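Local coordinates for protein KLLA0E08119p (PDB 3VA7) that probably carboxylates urea with ATP and bicarbonate by way of a covalently bound biotin, here without the allophanate hydrolase part of the full-length enzyme, at residues S1172-R1177 and E1199-E1204; I1218-G1223 and D1230-I1235; T944-T949 and Y1013-T1018. All blocks are in the same frame, centred on the assembly; numbering follows the deposited sequence.

Interaction 1: residues S1172-R1177 and E1199-E1204. With BTI (5-(hexahydro-2-oxo-1H-thieno[3,4-D]imidazol-6-yl)pentanal), chain B.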
loop_
_atom_site.group_PDB
_atom_site.type_symbol
_atom_site.label_atom_id
_atom_site.label_comp_id
_atom_site.label_asym_id
_atom_site.label_seq_id
_atom_site.Cartn_x
_atom_site.Cartn_y
_atom_site.Cartn_z
ATOM N N SER A 1172 23.426 -17.571 -9.658
ATOM C CA SER A 1172 22.500 -16.819 -8.775
ATOM C C SER A 1172 23.132 -15.557 -8.209
ATOM O O SER A 1172 24.262 -15.573 -7.727
ATOM C CB SER A 1172 21.810 -17.664 -7.671
ATOM O OG SER A 1172 22.713 -18.254 -6.777
ATOM N N GLU A 1173 22.396 -14.456 -8.280
ATOM C CA GLU A 1173 22.846 -13.243 -7.669
ATOM C C GLU A 1173 23.015 -13.328 -6.162
ATOM O O GLU A 1173 23.889 -12.647 -5.610
ATOM C CB GLU A 1173 21.898 -12.118 -7.998
ATOM C CG GLU A 1173 22.610 -10.760 -7.961
ATOM C CD GLU A 1173 21.977 -9.763 -8.918
ATOM O OE1 GLU A 1173 20.726 -9.626 -8.873
ATOM O OE2 GLU A 1173 22.716 -9.127 -9.714
ATOM N N TYR A 1174 22.207 -14.162 -5.506
ATOM C CA TYR A 1174 22.106 -14.174 -4.065
ATOM C C TYR A 1174 22.464 -15.511 -3.406
ATOM O O TYR A 1174 22.473 -16.593 -4.060
ATOM C CB TYR A 1174 20.697 -13.708 -3.658
ATOM C CG TYR A 1174 20.394 -12.323 -4.226
ATOM C CD1 TYR A 1174 19.362 -12.100 -5.160
ATOM C CD2 TYR A 1174 21.205 -11.234 -3.868
ATOM C CE1 TYR A 1174 19.135 -10.820 -5.661
ATOM C CE2 TYR A 1174 20.999 -9.973 -4.373
ATOM C CZ TYR A 1174 19.987 -9.755 -5.261
ATOM O OH TYR A 1174 19.897 -8.439 -5.724
ATOM N N THR A 1175 22.778 -15.441 -2.108
ATOM C CA THR A 1175 22.911 -16.655 -1.332
ATOM C C THR A 1175 21.516 -17.088 -0.838
ATOM O O THR A 1175 20.758 -16.258 -0.318
ATOM C CB THR A 1175 23.901 -16.470 -0.134
ATOM O OG1 THR A 1175 25.188 -16.105 -0.646
ATOM C CG2 THR A 1175 24.013 -17.746 0.702
ATOM N N GLY A 1176 21.203 -18.374 -0.985
ATOM C CA GLY A 1176 19.917 -18.904 -0.621
ATOM C C GLY A 1176 19.975 -20.403 -0.668
ATOM O O GLY A 1176 21.016 -20.958 -1.021
ATOM N N ARG A 1177 18.880 -21.043 -0.253
ATOM C CA ARG A 1177 18.740 -22.487 -0.247
ATOM C C ARG A 1177 17.847 -22.881 -1.399
ATOM O O ARG A 1177 16.770 -22.274 -1.577
ATOM C CB ARG A 1177 18.067 -22.949 1.037
ATOM C CG ARG A 1177 17.969 -24.497 1.269
ATOM C CD ARG A 1177 17.393 -24.741 2.662
ATOM N NE ARG A 1177 16.678 -26.013 2.864
ATOM C CZ ARG A 1177 15.673 -26.478 2.111
ATOM N NH1 ARG A 1177 15.218 -25.822 0.999
ATOM N NH2 ARG A 1177 15.124 -27.650 2.471
ATOM N N GLU A 1199 15.232 -19.890 -2.340
ATOM C CA GLU A 1199 14.768 -18.886 -1.350
ATOM C C GLU A 1199 15.964 -18.093 -0.886
ATOM O O GLU A 1199 16.908 -18.663 -0.325
ATOM C CB GLU A 1199 14.008 -19.472 -0.138
ATOM C CG GLU A 1199 13.382 -18.368 0.756
ATOM C CD GLU A 1199 12.690 -18.904 1.996
ATOM O OE1 GLU A 1199 13.172 -19.891 2.615
ATOM O OE2 GLU A 1199 11.655 -18.318 2.381
ATOM N N ALA A 1200 15.920 -16.793 -1.139
ATOM C CA ALA A 1200 16.920 -15.849 -0.643
ATOM C C ALA A 1200 16.204 -14.702 0.061
ATOM O O ALA A 1200 15.283 -14.088 -0.512
ATOM C CB ALA A 1200 17.716 -15.307 -1.770
ATOM N N MET A 1201 16.607 -14.385 1.298
ATOM C CA MET A 1201 16.071 -13.200 1.971
ATOM C C MET A 1201 14.562 -13.253 2.033
ATOM O O MET A 1201 13.904 -12.260 1.739
ATOM C CB MET A 1201 16.505 -11.939 1.254
ATOM C CG MET A 1201 17.992 -11.785 1.196
ATOM S SD MET A 1201 18.400 -10.325 0.225
ATOM C CE MET A 1201 18.644 -11.057 -1.390
ATOM N N LYS A 1202 14.034 -14.431 2.417
ATOM C CA LYS A 1202 12.610 -14.688 2.590
ATOM C C LYS A 1202 11.777 -14.475 1.327
ATOM O O LYS A 1202 10.561 -14.289 1.396
ATOM C CB LYS A 1202 12.075 -13.820 3.720
ATOM C CG LYS A 1202 13.006 -13.803 4.909
ATOM C CD LYS A 1202 12.356 -13.432 6.219
ATOM C CE LYS A 1202 13.464 -12.915 7.109
ATOM N NZ LYS A 1202 13.107 -12.398 8.456
ATOM N N THR A 1203 12.424 -14.480 0.175
ATOM C CA THR A 1203 11.749 -14.256 -1.082
ATOM C C THR A 1203 11.946 -15.431 -1.982
ATOM O O THR A 1203 12.984 -16.039 -1.951
ATOM C CB THR A 1203 12.346 -13.100 -1.750
ATOM O OG1 THR A 1203 12.311 -12.055 -0.815
ATOM C CG2 THR A 1203 11.523 -12.666 -2.928
ATOM N N GLU A 1204 10.926 -15.738 -2.771
ATOM C CA GLU A 1204 10.992 -16.770 -3.782
ATOM C C GLU A 1204 11.782 -16.180 -4.961
ATOM O O GLU A 1204 11.259 -15.352 -5.695
ATOM C CB GLU A 1204 9.571 -17.147 -4.159
ATOM C CG GLU A 1204 9.384 -17.638 -5.569
ATOM C CD GLU A 1204 8.100 -18.419 -5.783
ATOM O OE1 GLU A 1204 7.862 -18.826 -6.940
ATOM O OE2 GLU A 1204 7.325 -18.629 -4.824
HETATM C C11 BTI B . 12.443 -13.062 9.408
HETATM O O11 BTI B . 12.001 -14.234 9.201
HETATM C C10 BTI B . 12.090 -12.181 10.644
HETATM C C9 BTI B . 11.062 -12.886 11.528
HETATM C C8 BTI B . 10.858 -12.296 12.917
HETATM C C7 BTI B . 10.232 -13.255 13.951
HETATM C C2 BTI B . 8.979 -13.970 13.490
HETATM S S1 BTI B . 7.673 -12.861 13.050
HETATM C C6 BTI B . 6.403 -14.044 13.326
HETATM C C5 BTI B . 6.911 -15.054 14.332
HETATM N N3 BTI B . 6.316 -14.589 15.557
HETATM C C3 BTI B . 7.219 -14.093 16.361
HETATM O O3 BTI B . 6.948 -13.645 17.570
HETATM N N2 BTI B . 8.427 -14.137 15.840
HETATM C C4 BTI B . 8.413 -14.868 14.578
#
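The backbone N of Glu1199 gives a nearly straight hydrogen bond (N-H...O 169°) to Arg1177 O at 2.9 Å, and Arg1177 N returns a more bent one to Glu1199 O. The two residues thus form an antiparallel hydrogen-bonded pair that ties strand 1176-1181 to strand 1194-1200. Just past it Gly1176 faces Ala1200, their CA atoms 4.3 Å apart. The second strand then turns back through a type I' beta turn from Ala1200 to Thr1203, the hairpin of the biotinyl domain, which carries Lys1202 at its tip; Lys1202 NZ is bonded covalently to C11 of the biotin group. From within the turn, Met1201 lays its CE over one face of the Tyr1174 ring, 3.7 Å from the centroid, in a CH-pi contact, while SD stands above that face at a distance, a Met-aromatic contact. A bend at the last torsion (chi3 -94°) turns this methyl onto the ring. Glu1173 CB covers the opposite face, and Tyr1174 CB meets Ala1200 CB at 3.9 Å. A serine in place of Tyr1174 would probably leave the Met1201 methyl without its aromatic platform and free to turn. The Glu1199 carboxylate points elsewhere, to Arg945, Thr1018 and Asn696.

Interaction 2: residues I1218-G1223 and D1230-I1235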
loop_
_atom_site.group_PDB
_atom_site.type_symbol
_atom_site.label_atom_id
_atom_site.label_comp_id
_atom_site.label_asym_id
_atom_site.label_seq_id
_atom_site.Cartn_x
_atom_site.Cartn_y
_atom_site.Cartn_z
ATOM N N ILE A 1218 20.973 -28.617 -14.808
ATOM C CA ILE A 1218 20.531 -27.916 -13.616
ATOM C C ILE A 1218 21.327 -28.450 -12.435
ATOM O O ILE A 1218 21.192 -29.632 -12.066
ATOM C CB ILE A 1218 19.025 -28.127 -13.406
ATOM C CG1 ILE A 1218 18.238 -27.153 -14.268
ATOM C CG2 ILE A 1218 18.625 -27.878 -11.959
ATOM C CD1 ILE A 1218 16.811 -27.551 -14.411
ATOM N N LEU A 1219 22.134 -27.574 -11.825
ATOM C CA LEU A 1219 23.088 -28.014 -10.780
ATOM C C LEU A 1219 22.510 -28.547 -9.443
ATOM O O LEU A 1219 23.017 -29.526 -8.917
ATOM C CB LEU A 1219 24.169 -26.951 -10.519
ATOM C CG LEU A 1219 25.375 -26.716 -11.471
ATOM C CD1 LEU A 1219 26.507 -27.762 -11.224
ATOM C CD2 LEU A 1219 24.978 -26.630 -12.942
ATOM N N HIS A 1220 21.467 -27.937 -8.878
ATOM C CA HIS A 1220 21.118 -28.339 -7.494
ATOM C C HIS A 1220 19.818 -29.129 -7.306
ATOM O O HIS A 1220 18.947 -29.159 -8.175
ATOM C CB HIS A 1220 21.170 -27.144 -6.534
ATOM C CG HIS A 1220 22.422 -26.329 -6.659
ATOM N ND1 HIS A 1220 22.600 -25.402 -7.664
ATOM C CD2 HIS A 1220 23.560 -26.313 -5.922
ATOM C CE1 HIS A 1220 23.795 -24.851 -7.542
ATOM N NE2 HIS A 1220 24.386 -25.370 -6.481
ATOM N N LYS A 1221 19.723 -29.800 -6.173
ATOM C CA LYS A 1221 18.469 -30.361 -5.746
ATOM C C LYS A 1221 17.888 -29.618 -4.513
ATOM O O LYS A 1221 18.548 -28.812 -3.890
ATOM C CB LYS A 1221 18.626 -31.871 -5.593
ATOM C CG LYS A 1221 18.947 -32.524 -7.010
ATOM C CD LYS A 1221 18.435 -34.019 -7.232
ATOM C CE LYS A 1221 19.500 -35.113 -6.870
ATOM N NZ LYS A 1221 20.334 -35.550 -8.046
ATOM N N ASN A 1222 16.615 -29.825 -4.226
ATOM C CA ASN A 1222 15.966 -29.200 -3.090
ATOM C C ASN A 1222 16.841 -29.419 -1.878
ATOM O O ASN A 1222 17.337 -30.541 -1.659
ATOM C CB ASN A 1222 14.618 -29.845 -2.842
ATOM C CG ASN A 1222 14.008 -29.433 -1.524
ATOM O OD1 ASN A 1222 13.445 -28.346 -1.414
ATOM N ND2 ASN A 1222 14.093 -30.299 -0.529
ATOM N N GLY A 1223 17.051 -28.340 -1.115
ATOM C CA GLY A 1223 17.878 -28.378 0.070
ATOM C C GLY A 1223 19.338 -27.954 -0.063
ATOM O O GLY A 1223 20.003 -27.798 0.946
ATOM N N ASP A 1230 27.460 -18.561 -7.465
ATOM C CA ASP A 1230 27.546 -19.961 -7.840
ATOM C C ASP A 1230 26.832 -20.271 -9.139
ATOM O O ASP A 1230 25.807 -19.681 -9.458
ATOM C CB ASP A 1230 26.955 -20.832 -6.754
ATOM C CG ASP A 1230 27.895 -21.054 -5.642
ATOM O OD1 ASP A 1230 28.948 -20.383 -5.631
ATOM O OD2 ASP A 1230 27.591 -21.892 -4.779
ATOM N N LEU A 1231 27.384 -21.213 -9.892
ATOM C CA LEU A 1231 26.740 -21.699 -11.097
ATOM C C LEU A 1231 25.558 -22.559 -10.702
ATOM O O LEU A 1231 25.684 -23.469 -9.884
ATOM C CB LEU A 1231 27.727 -22.541 -11.914
ATOM C CG LEU A 1231 27.233 -23.061 -13.267
ATOM C CD1 LEU A 1231 27.076 -21.931 -14.291
ATOM C CD2 LEU A 1231 28.164 -24.129 -13.732
ATOM N N VAL A 1232 24.419 -22.295 -11.326
ATOM C CA VAL A 1232 23.161 -22.945 -10.933
ATOM C C VAL A 1232 22.469 -23.752 -12.091
ATOM O O VAL A 1232 21.834 -24.808 -11.865
ATOM C CB VAL A 1232 22.254 -21.897 -10.260
ATOM C CG1 VAL A 1232 21.637 -20.960 -11.276
ATOM C CG2 VAL A 1232 21.244 -22.560 -9.465
ATOM N N ALA A 1233 22.629 -23.258 -13.320
ATOM C CA ALA A 1233 22.206 -23.978 -14.512
ATOM C C ALA A 1233 23.071 -23.611 -15.722
ATOM O O ALA A 1233 23.775 -22.566 -15.725
ATOM C CB ALA A 1233 20.751 -23.688 -14.815
ATOM N N VAL A 1234 23.004 -24.470 -16.745
ATOM C CA VAL A 1234 23.587 -24.194 -18.066
ATOM C C VAL A 1234 22.518 -24.337 -19.134
ATOM O O VAL A 1234 21.807 -25.342 -19.173
ATOM C CB VAL A 1234 24.728 -25.162 -18.418
ATOM C CG1 VAL A 1234 25.384 -24.721 -19.705
ATOM C CG2 VAL A 1234 25.756 -25.228 -17.300
ATOM N N ILE A 1235 22.395 -23.330 -19.992
ATOM C CA ILE A 1235 21.515 -23.426 -21.166
ATOM C C ILE A 1235 22.337 -23.460 -22.481
ATOM O O ILE A 1235 23.163 -22.565 -22.742
ATOM C CB ILE A 1235 20.291 -22.405 -21.146
ATOM C CG1 ILE A 1235 20.648 -21.031 -21.707
ATOM C CG2 ILE A 1235 19.656 -22.291 -19.753
ATOM C CD1 ILE A 1235 20.253 -20.863 -23.170
#
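With CG of His1220 set opposite its own carbonyl carbon (chi1 -48°) and CG2 of Val1232 opposite its backbone N, the imidazole and the valine methyl are brought together, His1220 ND1 lying 3.6 Å from Val1232 CG2. The two side chains cross at about a right angle. Farther round the ring, CE1 approaches Leu1231 O at 3.3 Å; the oxygen lies at the ring edge, near its plane. Val1232 CA is also at the edge, and the ring thus turns its edge to the backbone of Leu1231 and Val1232. His1220 also touches Phe1178 of strand 1176-1181.

One backbone hydrogen bond joins the segments, from Leu1219 N to Val1232 O at 2.8 Å. The Leu1219 side chain lies against the same part of the strand: CB is 3.4 Å from Val1232 O, and CG packs near Leu1231 O. Its CD2 meets CD2 of Leu1231 at 4.1 Å, a small apolar patch to which Tyr1163 adds from a neighbouring loop. Next along, Ile1218 and Ala1233 form an antiparallel non-hydrogen-bonded pair, with Ile1218 CG1 4.3 Å from Ala1233 CB. Their side chains share one face of the sheet and pack on strand 1194-1200, Ile1218 against Ile1196 and Ala1233 against Val1195.

Val1232 departs from regular strand geometry, its psi of -33° marking the irregularity. It and Ala1233 both stand opposite Leu1170 of strand 1168-1171, which makes this a classic beta bulge. The contact therefore joins the end of strand 1213-1218 to the C-terminal strand 1231-1235 within one of the two four-stranded antiparallel sheets of the biotinyl domain, the flattened beta-sandwich of biotin carrier proteins.

Interaction 3: residues T944-T949 and Y1013-T1018. With BTI (5-(hexahydro-2-oxo-1H-thieno[3,4-D]imidazol-6-yl)pentanal), chain B.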
loop_
_atom_site.group_PDB
_atom_site.type_symbol
_atom_site.label_atom_id
_atom_site.label_comp_id
_atom_site.label_asym_id
_atom_site.label_seq_id
_atom_site.Cartn_x
_atom_site.Cartn_y
_atom_site.Cartn_z
ATOM N N THR A 944 3.019 -26.084 2.851
ATOM C CA THR A 944 3.834 -26.734 1.859
ATOM C C THR A 944 5.158 -26.016 1.647
ATOM O O THR A 944 6.218 -26.610 1.695
ATOM C CB THR A 944 3.063 -26.987 0.532
ATOM O OG1 THR A 944 2.088 -28.025 0.773
ATOM C CG2 THR A 944 4.062 -27.358 -0.639
ATOM N N ARG A 945 5.089 -24.737 1.407
ATOM C CA ARG A 945 6.281 -23.953 1.226
ATOM C C ARG A 945 7.222 -24.119 2.465
ATOM O O ARG A 945 8.470 -24.186 2.369
ATOM C CB ARG A 945 5.845 -22.504 1.040
ATOM C CG ARG A 945 6.897 -21.484 1.375
ATOM C CD ARG A 945 6.627 -20.086 0.719
ATOM N NE ARG A 945 7.849 -19.300 0.950
ATOM C CZ ARG A 945 8.127 -18.108 0.441
ATOM N NH1 ARG A 945 7.249 -17.458 -0.337
ATOM N NH2 ARG A 945 9.292 -17.560 0.771
ATOM N N TYR A 946 6.627 -24.217 3.643
ATOM C CA TYR A 946 7.460 -24.342 4.814
ATOM C C TYR A 946 8.156 -25.723 4.819
ATOM O O TYR A 946 9.334 -25.845 5.158
ATOM C CB TYR A 946 6.618 -24.086 6.058
ATOM C CG TYR A 946 7.389 -24.203 7.282
ATOM C CD1 TYR A 946 8.188 -23.142 7.718
ATOM C CD2 TYR A 946 7.400 -25.405 8.000
ATOM C CE1 TYR A 946 8.979 -23.265 8.884
ATOM C CE2 TYR A 946 8.175 -25.540 9.164
ATOM C CZ TYR A 946 8.947 -24.454 9.592
ATOM O OH TYR A 946 9.681 -24.554 10.755
ATOM N N ARG A 947 7.421 -26.744 4.391
ATOM C CA ARG A 947 7.995 -28.097 4.259
ATOM C C ARG A 947 9.114 -28.181 3.235
ATOM O O ARG A 947 10.059 -28.914 3.435
ATOM C CB ARG A 947 6.925 -29.163 3.976
ATOM C CG ARG A 947 6.059 -29.447 5.170
ATOM C CD ARG A 947 5.013 -30.557 4.888
ATOM N NE ARG A 947 4.149 -30.266 3.736
ATOM C CZ ARG A 947 4.377 -30.761 2.515
ATOM N NH1 ARG A 947 5.437 -31.573 2.305
ATOM N NH2 ARG A 947 3.556 -30.442 1.512
ATOM N N GLU A 948 8.997 -27.429 2.154
ATOM C CA GLU A 948 9.962 -27.588 1.111
ATOM C C GLU A 948 11.093 -26.567 1.189
ATOM O O GLU A 948 12.133 -26.743 0.536
ATOM C CB GLU A 948 9.344 -27.883 -0.304
ATOM C CG GLU A 948 8.254 -26.975 -0.737
ATOM C CD GLU A 948 7.440 -27.412 -1.950
ATOM O OE1 GLU A 948 7.284 -26.520 -2.813
ATOM O OE2 GLU A 948 6.884 -28.543 -2.023
ATOM N N THR A 949 10.967 -25.542 2.055
ATOM C CA THR A 949 12.017 -24.520 2.060
ATOM C C THR A 949 12.815 -24.470 3.330
ATOM O O THR A 949 13.889 -23.879 3.331
ATOM C CB THR A 949 11.497 -23.125 1.808
ATOM O OG1 THR A 949 10.661 -22.763 2.912
ATOM C CG2 THR A 949 10.739 -23.057 0.499
ATOM N N TYR A 1013 5.752 -22.478 15.581
ATOM C CA TYR A 1013 6.740 -23.168 14.782
ATOM C C TYR A 1013 8.174 -23.036 15.345
ATOM O O TYR A 1013 8.510 -22.070 16.064
ATOM C CB TYR A 1013 6.697 -22.646 13.346
ATOM C CG TYR A 1013 5.607 -23.216 12.418
ATOM C CD1 TYR A 1013 4.307 -23.556 12.893
ATOM C CD2 TYR A 1013 5.860 -23.367 11.047
ATOM C CE1 TYR A 1013 3.330 -24.054 12.034
ATOM C CE2 TYR A 1013 4.857 -23.860 10.154
ATOM C CZ TYR A 1013 3.625 -24.190 10.647
ATOM O OH TYR A 1013 2.687 -24.647 9.768
ATOM N N ASN A 1014 9.009 -24.032 15.035
ATOM C CA ASN A 1014 10.401 -24.023 15.382
ATOM C C ASN A 1014 11.239 -24.465 14.196
ATOM O O ASN A 1014 11.393 -25.664 13.956
ATOM C CB ASN A 1014 10.613 -24.919 16.601
ATOM C CG ASN A 1014 12.083 -25.295 16.823
ATOM O OD1 ASN A 1014 12.384 -26.433 17.241
ATOM N ND2 ASN A 1014 12.997 -24.389 16.511
ATOM N N PRO A 1015 11.809 -23.514 13.442
ATOM C CA PRO A 1015 11.743 -22.063 13.558
ATOM C C PRO A 1015 10.506 -21.572 12.837
ATOM O O PRO A 1015 9.840 -22.358 12.158
ATOM C CB PRO A 1015 12.988 -21.588 12.754
ATOM C CG PRO A 1015 13.120 -22.535 11.693
ATOM C CD PRO A 1015 12.612 -23.902 12.267
ATOM N N SER A 1016 10.240 -20.276 12.908
ATOM C CA SER A 1016 9.057 -19.731 12.258
ATOM C C SER A 1016 9.136 -19.746 10.729
ATOM O O SER A 1016 10.204 -19.799 10.156
ATOM C CB SER A 1016 8.792 -18.340 12.815
ATOM O OG SER A 1016 9.981 -17.554 12.798
ATOM N N ARG A 1017 7.984 -19.659 10.072
ATOM C CA ARG A 1017 7.882 -19.517 8.602
ATOM C C ARG A 1017 8.415 -18.165 8.246
ATOM O O ARG A 1017 8.475 -17.298 9.116
ATOM C CB ARG A 1017 6.432 -19.568 8.154
ATOM C CG ARG A 1017 5.710 -20.870 8.418
ATOM C CD ARG A 1017 4.277 -20.816 7.835
ATOM N NE ARG A 1017 3.535 -19.632 8.291
ATOM C CZ ARG A 1017 2.921 -19.536 9.477
ATOM N NH1 ARG A 1017 2.907 -20.545 10.373
ATOM N NH2 ARG A 1017 2.323 -18.406 9.780
ATOM N N THR A 1018 8.752 -17.958 6.979
ATOM C CA THR A 1018 9.095 -16.650 6.495
ATOM C C THR A 1018 7.951 -16.032 5.711
ATOM O O THR A 1018 7.990 -14.827 5.368
ATOM C CB THR A 1018 10.248 -16.700 5.539
ATOM O OG1 THR A 1018 9.956 -17.633 4.489
ATOM C CG2 THR A 1018 11.496 -17.140 6.278
HETATM C C11 BTI B . 12.443 -13.062 9.408
HETATM O O11 BTI B . 12.001 -14.234 9.201
HETATM C C10 BTI B . 12.090 -12.181 10.644
HETATM C C9 BTI B . 11.062 -12.886 11.528
HETATM C C8 BTI B . 10.858 -12.296 12.917
HETATM C C7 BTI B . 10.232 -13.255 13.951
HETATM C C2 BTI B . 8.979 -13.970 13.490
HETATM S S1 BTI B . 7.673 -12.861 13.050
HETATM C C6 BTI B . 6.403 -14.044 13.326
HETATM C C5 BTI B . 6.911 -15.054 14.332
HETATM N N3 BTI B . 6.316 -14.589 15.557
HETATM C C3 BTI B . 7.219 -14.093 16.361
HETATM O O3 BTI B . 6.948 -13.645 17.570
HETATM N N2 BTI B . 8.427 -14.137 15.840
HETATM C C4 BTI B . 8.413 -14.868 14.578
#
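Tyr946 extends from helix 937-949 into the loop 1013-1018, inside the carboxyltransferase region and beside the pocket that receives biotin. Its CG is anti to the backbone N (chi1 180°), which brings the ring to the loop.

The aromatic contact is an edge-to-face pair: the edge of Tyr1013 is directed at the face of Tyr946, with centroids 4.8 Å apart and planes at 62°. Tyr1013 CD2 stands over the centre of the Tyr946 ring, and CE2 lies close to the atoms nearer CG. The Tyr1013 ring has Arg1017 NH1 over one of its own faces and also meets Trp956.

Among the apolar and mixed contacts, Arg1017 crosses Tyr946 at about a right angle, and its CG comes within 3.4 Å of Tyr946 CD1. Past this point the arginine bends (chi3 -52°), taking its guanidinium to Thr1020, Tyr1035 and Tyr1044 O. Pro1015, which follows a cis peptide bond, sets CD 3.4 Å from Tyr946 OH.

The hydrogen bond between the segments is made by that hydroxyl. Tyr946 OH donates to Pro1015 O at 2.6 Å, lying in the carbonyl plane, and so pins the phenol to the loop backbone. Arg945 NH2 and Thr1018 OG1 lie 3.8 Å apart, with Glu1199 of the biotinyl domain as their shared partner. Within the helix, Thr949 OG1 donates to Arg945 O from above the carbonyl plane.

The loop meets the ligand through Ser1016, whose CB points away from the helix. Ser1016 OG, which makes a weak hydrogen bond to Arg703, lies 3.6 Å from C4 of the biotin ring system.

Interaction 3 comes first along the chain and closes a span of 63 residues between helix 937-949 and the biotin-contacting loop, all within the carboxyltransferase region. Interaction 1 then closes a span of 21 residues in the biotinyl domain, and interaction 2 a short one of six near the C terminus. The three follow in series, neither nesting nor crossing. Interactions 1 and 2 belong to the two sheets of one domain and meet where Ser1172 N probably bonds to Asp1230 O. Interactions 1 and 3 lie in different domains, which meet at the Glu1199 carboxylate, docking the biotin carrier on the carboxyltransferase, and both contacts touch the biotin group.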